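PDB 2VVW: protein A52 from Vaccinia virus, which suppresses the host innate immune response as a Bcl-2-like protein that targets toll-like receptor signalling complexes, associating with IRAK2 to inhibit NF-kappa-B signalling and with TRAF6 to activate p38. Local coordinates for residues L35-K40 against V109-R114; K49-D54 against S143-R148; G60-L65 against L69-E74; I81-V86 against I103-C108. All blocks are in the same frame, centred on the assembly; numbering follows the deposited sequence. Where two conformers were deposited one is given.

Interaction 1. Residues L35-K40 against V109-R114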
# COMPACT_ATOMS: atom_id res chain seq x y z
N LEU A 35 -1.62 1.11 -8.90
CA LEU A 35 -0.94 1.80 -10.01
C LEU A 35 -1.10 1.12 -11.37
O LEU A 35 -1.00 1.77 -12.39
CB LEU A 35 0.56 1.93 -9.74
CG LEU A 35 1.00 2.61 -8.45
CD1 LEU A 35 2.49 2.62 -8.38
CD2 LEU A 35 0.41 4.00 -8.37
N GLY A 36 -1.27 -0.19 -11.37
CA GLY A 36 -1.35 -0.93 -12.62
C GLY A 36 0.00 -1.28 -13.22
O GLY A 36 1.02 -1.22 -12.55
N LEU A 37 -0.00 -1.64 -14.51
CA LEU A 37 1.16 -2.25 -15.16
C LEU A 37 1.97 -1.33 -16.08
O LEU A 37 3.01 -1.74 -16.56
CB LEU A 37 0.72 -3.48 -15.95
CG LEU A 37 0.07 -4.62 -15.16
CD1 LEU A 37 -0.45 -5.69 -16.13
CD2 LEU A 37 1.07 -5.23 -14.19
N ARG A 38 1.49 -0.11 -16.33
CA ARG A 38 2.25 0.89 -17.09
C ARG A 38 3.21 1.62 -16.16
O ARG A 38 3.21 2.85 -16.07
CB ARG A 38 1.31 1.89 -17.78
CG ARG A 38 0.40 1.29 -18.86
N ILE A 39 4.02 0.84 -15.45
CA ILE A 39 4.90 1.31 -14.39
C ILE A 39 6.13 0.41 -14.49
O ILE A 39 5.99 -0.79 -14.73
CB ILE A 39 4.27 1.08 -12.99
CG1 ILE A 39 3.08 2.02 -12.77
CG2 ILE A 39 5.27 1.28 -11.88
CD1 ILE A 39 3.43 3.47 -12.82
N LYS A 40 7.32 0.99 -14.29
CA LYS A 40 8.56 0.23 -14.19
C LYS A 40 8.56 -0.65 -12.94
O LYS A 40 8.46 -0.14 -11.82
CB LYS A 40 9.78 1.16 -14.17
N VAL A 109 -7.45 -10.53 -11.40
CA VAL A 109 -8.67 -10.01 -10.78
C VAL A 109 -8.46 -8.58 -10.27
O VAL A 109 -9.31 -7.70 -10.49
CB VAL A 109 -9.16 -10.94 -9.63
CG1 VAL A 109 -10.27 -10.29 -8.81
CG2 VAL A 109 -9.62 -12.29 -10.21
N VAL A 110 -7.33 -8.32 -9.61
CA VAL A 110 -7.06 -6.98 -9.11
C VAL A 110 -7.04 -5.95 -10.27
O VAL A 110 -7.43 -4.82 -10.08
CB VAL A 110 -5.77 -6.92 -8.23
CG1 VAL A 110 -4.50 -6.64 -9.05
CG2 VAL A 110 -5.92 -5.88 -7.13
N ASP A 111 -6.65 -6.37 -11.47
CA ASP A 111 -6.69 -5.46 -12.62
C ASP A 111 -8.10 -4.99 -12.91
O ASP A 111 -8.31 -3.84 -13.27
CB ASP A 111 -6.19 -6.09 -13.91
CG ASP A 111 -4.74 -6.48 -13.88
OD1 ASP A 111 -3.96 -5.95 -13.07
OD2 ASP A 111 -4.38 -7.34 -14.71
N VAL A 112 -9.06 -5.92 -12.83
CA VAL A 112 -10.45 -5.61 -13.14
C VAL A 112 -10.94 -4.56 -12.14
O VAL A 112 -11.58 -3.59 -12.52
CB VAL A 112 -11.36 -6.88 -13.11
CG1 VAL A 112 -12.84 -6.53 -13.24
CG2 VAL A 112 -10.95 -7.86 -14.21
N TRP A 113 -10.65 -4.78 -10.87
CA TRP A 113 -11.06 -3.84 -9.83
C TRP A 113 -10.40 -2.47 -9.94
O TRP A 113 -11.08 -1.44 -9.76
CB TRP A 113 -10.83 -4.46 -8.47
CG TRP A 113 -11.71 -5.62 -8.17
CD1 TRP A 113 -12.98 -5.86 -8.65
CD2 TRP A 113 -11.42 -6.70 -7.27
NE1 TRP A 113 -13.48 -7.02 -8.09
CE2 TRP A 113 -12.54 -7.56 -7.26
CE3 TRP A 113 -10.30 -7.04 -6.50
CZ2 TRP A 113 -12.58 -8.73 -6.49
CZ3 TRP A 113 -10.36 -8.19 -5.72
CH2 TRP A 113 -11.49 -9.02 -5.73
N ARG A 114 -9.11 -2.44 -10.27
CA ARG A 114 -8.43 -1.17 -10.47
C ARG A 114 -9.13 -0.39 -11.56
O ARG A 114 -9.43 0.81 -11.41
CB ARG A 114 -6.97 -1.40 -10.84
CG ARG A 114 -6.11 -0.13 -10.85
CD ARG A 114 -4.72 -0.43 -11.41
NE ARG A 114 -4.80 -0.91 -12.79
CZ ARG A 114 -4.55 -2.16 -13.21
NH1 ARG A 114 -4.12 -3.12 -12.38
NH2 ARG A 114 -4.70 -2.42 -14.50

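Interaction 2. Residues K49-D54 against S143-R148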
# COMPACT_ATOMS: atom_id res chain seq x y z
N LYS A 49 4.75 -11.46 -12.22
CA LYS A 49 3.83 -11.13 -13.31
C LYS A 49 3.67 -12.28 -14.32
O LYS A 49 2.61 -12.47 -14.92
CB LYS A 49 4.30 -9.85 -14.00
CG LYS A 49 3.38 -9.39 -15.12
CD LYS A 49 3.47 -7.88 -15.41
CE LYS A 49 4.72 -7.49 -16.16
NZ LYS A 49 4.48 -6.27 -17.02
N LYS A 50 4.73 -13.07 -14.49
CA LYS A 50 4.65 -14.24 -15.35
C LYS A 50 3.64 -15.28 -14.85
O LYS A 50 3.20 -16.12 -15.63
CB LYS A 50 6.04 -14.86 -15.56
CG LYS A 50 7.01 -13.94 -16.26
CD LYS A 50 8.35 -14.61 -16.48
CE LYS A 50 9.36 -13.63 -17.05
NZ LYS A 50 10.69 -14.28 -17.24
N PHE A 51 3.27 -15.24 -13.57
CA PHE A 51 2.26 -16.14 -13.01
C PHE A 51 0.88 -15.99 -13.65
O PHE A 51 0.03 -16.86 -13.48
CB PHE A 51 2.09 -15.96 -11.49
CG PHE A 51 3.31 -16.32 -10.66
CD1 PHE A 51 4.48 -16.79 -11.21
CD2 PHE A 51 3.24 -16.17 -9.28
CE1 PHE A 51 5.57 -17.12 -10.42
CE2 PHE A 51 4.33 -16.50 -8.46
CZ PHE A 51 5.49 -16.98 -9.04
N ASP A 52 0.66 -14.90 -14.38
CA ASP A 52 -0.61 -14.66 -15.07
C ASP A 52 -0.90 -15.74 -16.12
O ASP A 52 -2.04 -16.11 -16.30
CB ASP A 52 -0.63 -13.28 -15.74
CG ASP A 52 -0.60 -12.12 -14.74
OD1 ASP A 52 -0.55 -12.33 -13.50
OD2 ASP A 52 -0.62 -10.98 -15.22
N ASN A 53 0.13 -16.20 -16.81
CA ASN A 53 0.01 -17.28 -17.78
C ASN A 53 -0.50 -18.56 -17.13
O ASN A 53 -1.40 -19.21 -17.67
CB ASN A 53 1.36 -17.59 -18.45
CG ASN A 53 1.99 -16.37 -19.10
OD1 ASN A 53 3.19 -16.12 -18.95
ND2 ASN A 53 1.18 -15.59 -19.83
N ASP A 54 0.07 -18.91 -15.99
CA ASP A 54 -0.35 -20.10 -15.23
C ASP A 54 -1.83 -20.03 -14.86
O ASP A 54 -2.56 -21.02 -14.98
CB ASP A 54 0.48 -20.25 -13.94
CG ASP A 54 1.97 -20.35 -14.21
OD1 ASP A 54 2.59 -21.36 -13.81
OD2 ASP A 54 2.53 -19.42 -14.82
N SER A 143 11.61 -20.22 -3.38
CA SER A 143 12.68 -21.00 -4.00
C SER A 143 12.59 -21.01 -5.51
O SER A 143 13.60 -20.88 -6.18
CB SER A 143 12.66 -22.43 -3.49
OG SER A 143 13.03 -22.46 -2.13
N ILE A 144 11.38 -21.17 -6.04
CA ILE A 144 11.17 -21.18 -7.48
C ILE A 144 11.54 -19.83 -8.07
O ILE A 144 12.26 -19.78 -9.07
CB ILE A 144 9.72 -21.60 -7.84
CG1 ILE A 144 9.55 -23.11 -7.61
CG2 ILE A 144 9.36 -21.25 -9.30
CD1 ILE A 144 8.13 -23.62 -7.79
N LEU A 145 11.09 -18.74 -7.42
CA LEU A 145 11.36 -17.39 -7.91
C LEU A 145 12.85 -17.09 -7.89
O LEU A 145 13.40 -16.55 -8.84
CB LEU A 145 10.61 -16.35 -7.07
CG LEU A 145 9.13 -16.18 -7.41
CD1 LEU A 145 8.38 -15.42 -6.31
CD2 LEU A 145 8.97 -15.45 -8.75
N GLN A 146 13.51 -17.49 -6.80
CA GLN A 146 14.95 -17.33 -6.68
C GLN A 146 15.68 -18.02 -7.82
O GLN A 146 16.58 -17.43 -8.42
CB GLN A 146 15.44 -17.86 -5.34
CG GLN A 146 15.07 -16.99 -4.14
CD GLN A 146 15.45 -17.62 -2.81
OE1 GLN A 146 15.35 -18.83 -2.63
NE2 GLN A 146 15.91 -16.80 -1.87
N ASN A 147 15.29 -19.27 -8.11
CA ASN A 147 15.86 -20.00 -9.25
C ASN A 147 15.68 -19.26 -10.56
O ASN A 147 16.61 -19.16 -11.36
CB ASN A 147 15.20 -21.38 -9.40
CG ASN A 147 15.64 -22.36 -8.35
OD1 ASN A 147 16.76 -22.29 -7.84
ND2 ASN A 147 14.75 -23.29 -8.01
N ARG A 148 14.47 -18.76 -10.78
CA ARG A 148 14.15 -18.08 -12.04
C ARG A 148 14.93 -16.79 -12.19
O ARG A 148 15.32 -16.43 -13.31
CB ARG A 148 12.65 -17.81 -12.13
CG ARG A 148 11.85 -19.09 -12.38
CD ARG A 148 10.36 -18.84 -12.50
NE ARG A 148 9.62 -20.10 -12.64
CZ ARG A 148 8.30 -20.21 -12.79
NH1 ARG A 148 7.52 -19.14 -12.85
NH2 ARG A 148 7.74 -21.41 -12.88
O HOH W 1 5.06 -22.15 -14.01
O HOH W 2 5.10 -18.93 -14.56

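Interaction 3. Residues G60-L65 against L69-E74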
# COMPACT_ATOMS: atom_id res chain seq x y z
N GLY A 60 -8.81 -20.18 -16.45
CA GLY A 60 -9.54 -19.60 -17.56
C GLY A 60 -9.25 -18.13 -17.70
O GLY A 60 -8.44 -17.57 -16.95
N THR A 61 -9.90 -17.49 -18.67
CA THR A 61 -9.59 -16.13 -19.03
C THR A 61 -10.22 -15.19 -18.03
O THR A 61 -11.21 -15.52 -17.38
CB THR A 61 -10.15 -15.76 -20.39
OG1 THR A 61 -11.58 -15.85 -20.33
CG2 THR A 61 -9.60 -16.66 -21.48
N ILE A 62 -9.67 -13.99 -17.95
CA ILE A 62 -10.21 -13.01 -17.03
C ILE A 62 -11.63 -12.60 -17.46
O ILE A 62 -12.46 -12.29 -16.62
CB ILE A 62 -9.28 -11.80 -16.89
CG1 ILE A 62 -9.74 -10.89 -15.73
CG2 ILE A 62 -9.17 -11.03 -18.23
CD1 ILE A 62 -9.87 -11.58 -14.34
N GLU A 63 -11.91 -12.62 -18.77
CA GLU A 63 -13.26 -12.25 -19.24
C GLU A 63 -14.32 -13.26 -18.77
O GLU A 63 -15.43 -12.87 -18.41
CB GLU A 63 -13.30 -12.10 -20.75
CG GLU A 63 -12.43 -10.96 -21.28
CD GLU A 63 -10.97 -11.33 -21.44
OE1 GLU A 63 -10.61 -12.51 -21.25
OE2 GLU A 63 -10.17 -10.43 -21.78
N GLU A 64 -13.96 -14.55 -18.75
CA GLU A 64 -14.86 -15.57 -18.22
C GLU A 64 -15.11 -15.38 -16.73
O GLU A 64 -16.25 -15.49 -16.27
CB GLU A 64 -14.31 -16.97 -18.47
CG GLU A 64 -14.91 -18.01 -17.52
CD GLU A 64 -14.72 -19.44 -17.98
OE1 GLU A 64 -13.74 -19.74 -18.71
OE2 GLU A 64 -15.59 -20.27 -17.59
N LEU A 65 -14.04 -15.13 -15.98
CA LEU A 65 -14.12 -14.99 -14.53
C LEU A 65 -14.87 -13.72 -14.13
O LEU A 65 -15.71 -13.73 -13.24
CB LEU A 65 -12.72 -14.97 -13.91
CG LEU A 65 -11.93 -16.28 -14.02
CD1 LEU A 65 -10.43 -16.00 -13.91
CD2 LEU A 65 -12.40 -17.25 -12.93
N LEU A 69 -18.12 -14.44 -11.97
CA LEU A 69 -18.09 -13.96 -10.58
C LEU A 69 -18.66 -12.54 -10.39
O LEU A 69 -18.62 -11.99 -9.29
CB LEU A 69 -16.64 -14.02 -10.07
CG LEU A 69 -15.96 -15.39 -10.16
CD1 LEU A 69 -14.48 -15.27 -9.78
CD2 LEU A 69 -16.70 -16.45 -9.31
N ARG A 70 -19.18 -11.93 -11.45
CA ARG A 70 -19.69 -10.56 -11.37
C ARG A 70 -18.76 -9.67 -10.52
O ARG A 70 -19.18 -9.05 -9.52
CB ARG A 70 -21.11 -10.59 -10.80
CG ARG A 70 -22.05 -11.50 -11.58
CD ARG A 70 -23.35 -11.75 -10.82
NE ARG A 70 -23.92 -13.07 -11.12
CZ ARG A 70 -23.78 -14.17 -10.37
NH1 ARG A 70 -24.36 -15.30 -10.77
NH2 ARG A 70 -23.10 -14.16 -9.22
N LEU A 71 -17.50 -9.64 -10.93
CA LEU A 71 -16.43 -9.07 -10.13
C LEU A 71 -16.64 -7.61 -9.76
O LEU A 71 -16.27 -7.21 -8.66
CB LEU A 71 -15.07 -9.25 -10.84
CG LEU A 71 -14.41 -10.63 -10.85
CD1 LEU A 71 -13.10 -10.58 -11.63
CD2 LEU A 71 -14.18 -11.20 -9.40
N ASN A 72 -17.23 -6.82 -10.65
CA ASN A 72 -17.40 -5.40 -10.38
C ASN A 72 -18.73 -5.10 -9.69
O ASN A 72 -19.05 -3.93 -9.45
CB ASN A 72 -17.28 -4.59 -11.68
CG ASN A 72 -15.84 -4.46 -12.17
OD1 ASN A 72 -14.90 -4.59 -11.40
ND2 ASN A 72 -15.68 -4.19 -13.48
N SER A 73 -19.49 -6.14 -9.34
CA SER A 73 -20.74 -5.95 -8.60
C SER A 73 -20.47 -5.71 -7.13
O SER A 73 -19.36 -5.91 -6.65
CB SER A 73 -21.65 -7.17 -8.75
OG SER A 73 -21.13 -8.26 -8.04
N GLU A 74 -21.52 -5.31 -6.41
CA GLU A 74 -21.43 -5.10 -4.98
C GLU A 74 -20.89 -6.35 -4.28
O GLU A 74 -20.20 -6.26 -3.28
CB GLU A 74 -22.80 -4.74 -4.41
CG GLU A 74 -22.76 -4.17 -3.00
CD GLU A 74 -22.08 -2.80 -2.94
OE1 GLU A 74 -22.51 -1.88 -3.68
OE2 GLU A 74 -21.12 -2.64 -2.13

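Interaction 4. Residues I81-V86 against I103-C108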
# COMPACT_ATOMS: atom_id res chain seq x y z
N ILE A 81 -13.85 -14.63 -3.26
CA ILE A 81 -13.42 -15.46 -2.12
C ILE A 81 -14.13 -16.83 -2.17
O ILE A 81 -13.50 -17.89 -1.92
CB ILE A 81 -13.65 -14.73 -0.78
CG1 ILE A 81 -12.73 -13.49 -0.65
CG2 ILE A 81 -13.45 -15.65 0.43
CD1 ILE A 81 -11.21 -13.80 -0.60
N ASP A 82 -15.43 -16.83 -2.47
CA ASP A 82 -16.21 -18.07 -2.57
C ASP A 82 -15.54 -18.98 -3.62
O ASP A 82 -15.34 -20.17 -3.38
CB ASP A 82 -17.68 -17.77 -2.90
CG ASP A 82 -18.52 -19.03 -3.09
OD1 ASP A 82 -18.45 -19.59 -4.20
OD2 ASP A 82 -19.26 -19.44 -2.17
N TYR A 83 -15.17 -18.38 -4.75
CA TYR A 83 -14.50 -19.09 -5.85
C TYR A 83 -13.16 -19.73 -5.48
O TYR A 83 -12.85 -20.86 -5.88
CB TYR A 83 -14.33 -18.12 -7.04
CG TYR A 83 -13.57 -18.69 -8.20
CD1 TYR A 83 -14.20 -19.50 -9.14
CD2 TYR A 83 -12.21 -18.41 -8.39
CE1 TYR A 83 -13.50 -20.04 -10.23
CE2 TYR A 83 -11.50 -18.95 -9.46
CZ TYR A 83 -12.15 -19.76 -10.38
OH TYR A 83 -11.46 -20.30 -11.45
N ILE A 84 -12.35 -18.99 -4.73
CA ILE A 84 -11.09 -19.48 -4.20
C ILE A 84 -11.34 -20.70 -3.31
O ILE A 84 -10.61 -21.69 -3.39
CB ILE A 84 -10.36 -18.36 -3.39
CG1 ILE A 84 -9.88 -17.23 -4.31
CG2 ILE A 84 -9.20 -18.94 -2.57
CD1 ILE A 84 -9.15 -17.68 -5.57
N LYS A 85 -12.35 -20.65 -2.47
CA LYS A 85 -12.74 -21.81 -1.66
C LYS A 85 -13.18 -23.02 -2.50
O LYS A 85 -12.83 -24.16 -2.20
CB LYS A 85 -13.82 -21.42 -0.63
CG LYS A 85 -13.28 -20.55 0.53
CD LYS A 85 -14.39 -19.87 1.33
CE LYS A 85 -13.86 -19.21 2.62
NZ LYS A 85 -14.96 -18.57 3.42
N VAL A 86 -13.94 -22.76 -3.56
CA VAL A 86 -14.28 -23.79 -4.53
C VAL A 86 -13.03 -24.48 -5.08
O VAL A 86 -12.92 -25.72 -5.04
CB VAL A 86 -15.14 -23.21 -5.70
CG1 VAL A 86 -15.30 -24.23 -6.85
CG2 VAL A 86 -16.51 -22.78 -5.17
N ILE A 103 -1.88 -17.07 -7.47
CA ILE A 103 -1.32 -15.73 -7.34
C ILE A 103 -1.57 -14.96 -8.63
O ILE A 103 -2.00 -13.81 -8.61
CB ILE A 103 0.19 -15.77 -7.00
CG1 ILE A 103 0.41 -16.16 -5.54
CG2 ILE A 103 0.85 -14.42 -7.25
CD1 ILE A 103 1.87 -16.61 -5.24
N GLY A 104 -1.35 -15.61 -9.76
CA GLY A 104 -1.64 -14.99 -11.05
C GLY A 104 -3.10 -14.63 -11.24
O GLY A 104 -3.42 -13.64 -11.89
N LEU A 105 -3.99 -15.44 -10.67
CA LEU A 105 -5.43 -15.22 -10.74
C LEU A 105 -5.81 -13.97 -9.95
O LEU A 105 -6.54 -13.13 -10.43
CB LEU A 105 -6.17 -16.44 -10.17
CG LEU A 105 -7.70 -16.37 -10.06
CD1 LEU A 105 -8.35 -16.53 -11.43
CD2 LEU A 105 -8.21 -17.42 -9.07
N CYS A 106 -5.30 -13.87 -8.72
CA CYS A 106 -5.48 -12.68 -7.89
C CYS A 106 -5.06 -11.42 -8.65
O CYS A 106 -5.77 -10.41 -8.64
CB CYS A 106 -4.64 -12.81 -6.61
SG CYS A 106 -5.34 -14.01 -5.50
N ALA A 107 -3.91 -11.51 -9.30
CA ALA A 107 -3.35 -10.41 -10.08
C ALA A 107 -4.25 -9.97 -11.22
O ALA A 107 -4.43 -8.75 -11.47
CB ALA A 107 -2.01 -10.82 -10.65
N CYS A 108 -4.77 -10.94 -11.96
CA CYS A 108 -5.66 -10.64 -13.07
C CYS A 108 -6.99 -10.07 -12.55
O CYS A 108 -7.58 -9.22 -13.18
CB CYS A 108 -5.90 -11.89 -13.93
SG CYS A 108 -4.41 -12.41 -14.85

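Interaction 1. Residues L35-K40 against V109-R114
A glycine at the C-terminal end of a helix forms this contact: G36, the first residue to leave helical geometry after helix 21-35, lies against the arginine R114 of helix 96-115 in the Bcl-2-like fold. G36 takes up a positive phi of 83°, and with no side chain of its own it lets the arginine settle directly on the backbone. G36 CA lies over one face of the R114 guanidinium, toward its rim and 3.5 Å from R114 CZ, while R114 CD approaches G36 N to 3.5 Å. The chain of R114 runs out from the helix with CG anti to the backbone N and then bends at chi3 (61°), which swings the flat group back alongside its own helix. There R114 NH1 donates to D111 OD1 at 2.9 Å in a salt bridge to D111, one turn earlier in the helix; the bond is nearly straight at 164° and within the guanidinium plane, but tilted out of the carboxylate plane on the anti side of OD1. R114 was deposited in two conformers, so this account holds for one of them. The contact is an example of an internal ion pair presenting the flat face of an arginine to a bare backbone. Around it, helix 21-35 supplies R32, whose side chain pairs with D111 OD2 and whose carbonyl accepts from R114 NH1; F119 of the second subunit packs on L35 and I39, so the loop borders the other chain.

Interaction 2. Residues K49-D54 against S143-R148
F51, R148 and L145 bury most of the surface here, where the first part of helix 51-59 meets helix 135-153. The phenyl ring reaches across by one corner: F51 CZ touches L145 CD2 at 3.8 Å in plain apolar packing. Next to it, R148 NH1 comes to the ring edge, near its plane, 3.7 Å from F51 CE1. The guanidinium and ring planes are nearly perpendicular (82°), and with NH1 at the edge the charge is not over the pi face. R148 can reach that far because its chain is extended from CG to NE (chi2 -179°), and I144 CG2 of its own helix lies over one face of the guanidinium. The far ends of R148 are tied to D54 through two waters: one donates to D54 OD1 and accepts from R148 NH2, the other donates to D54 OD2 at 2.6 Å and accepts from R148 NH1 at 3.0 Å. I100 and I103 of helix 96-115 also pack against the ring. The example illustrates how one arginine can serve both an apolar and a polar neighbour. Each carboxylate oxygen is linked by its own water to one guanidinium nitrogen, so the opposite charges probably still attract, though only through solvent.

Interaction 3. Residues G60-L65 against L69-E74
L69 carries its CG beside the backbone N (chi1 -56°), which folds the side chain back to put CG 3.5 Å from L65 O, and L71, turned the same way at chi1 -76°, places its CG 4.1 Å from L65 O. The approach of L69 CB to L65 O, 3.3 Å, follows instead from the helical backbone, as that oxygen accepts the last-turn bond from L69 N at 2.8 Å and 160°. Two apolar touches accompany this bond: L65 CD2 meets L69 CD1 at 4.3 Å, and I62 CD1 reaches L71 CD1. The chain then leaves helix 62-68 at R70, where positive phi together with two bonds back into the last turn makes a Schellman motif, and enters a type I beta turn from R70 to S73. That turn is pinned by R70 O, which takes both S73 N and, at 2.6 Å and in the carbonyl plane, S73 OG. The other end of the short helix is capped too, since T61 OG1 accepts from E64 N at 3.1 Å. It is a compact case of a helix with both ends closed by local bonds. The turn leads on to helix 76-90, where N79 holds L69 O, and it is also tied to helix 96-115, whose W113 donates its indole N-H to L71 O.

Interaction 4. Residues I81-V86 against I103-C108
Y83 and I84 are held against L105 by a turn of helix 76-90 that is braced by V86 N donating to D82 O at 2.9 Å, the shortest backbone bond within 81-86 and 103-108. This is helix-to-helix packing inside the Bcl-2-like bundle, joining helix 76-90 to helix 96-115, and what passes between the two segments is apolar. The backbones stay well separated, the nearest alpha carbons being I84 CA and C106 CA at 9.6 Å, and the side chains bridge the space. L105 projects from its helix with CG anti to the backbone N (chi1 176°), and this sends its CD2 methyl to where Y83 and I84 meet it. The two receive it differently. Y83 offers the edge of its ring, with the methyl lying in the ring plane, so the leucine meets C-H bonds rather than the pi face. The isoleucine has CG1 beside its backbone N (chi1 -67°) and runs antiparallel alongside the leucine, touching it with the terminal methyl CD1. L65 of helix 62-68 packs on both Y83 and L105, while F59 of helix 51-59 also touches the tyrosine. As an example of economy in core packing, a single methyl serves both partners: L105 CD2 lies 3.6 Å from Y83 CE2 and the same 3.6 Å from I84 CD1.

How the interactions relate
Followed from the N terminus, the chain leaves helix 21-35 through 35-40 and then passes 49-54, each waiting for a partner far ahead. Interaction 3 closes first, a local loop at the end of helix 62-68; interaction 4 follows it in series, joining helices 76-90 and 96-115. Both lie within the spans of interactions 1 and 2, which cross: 109-114 completes interaction 1, and only then does 143-148 complete interaction 2. Helix 96-115 links them all, supplying one segment each to interactions 1 and 4, with V112 touching I62 of interaction 3 and A107 touching D52 of interaction 2. L37 and K49 join interactions 1 and 2 directly.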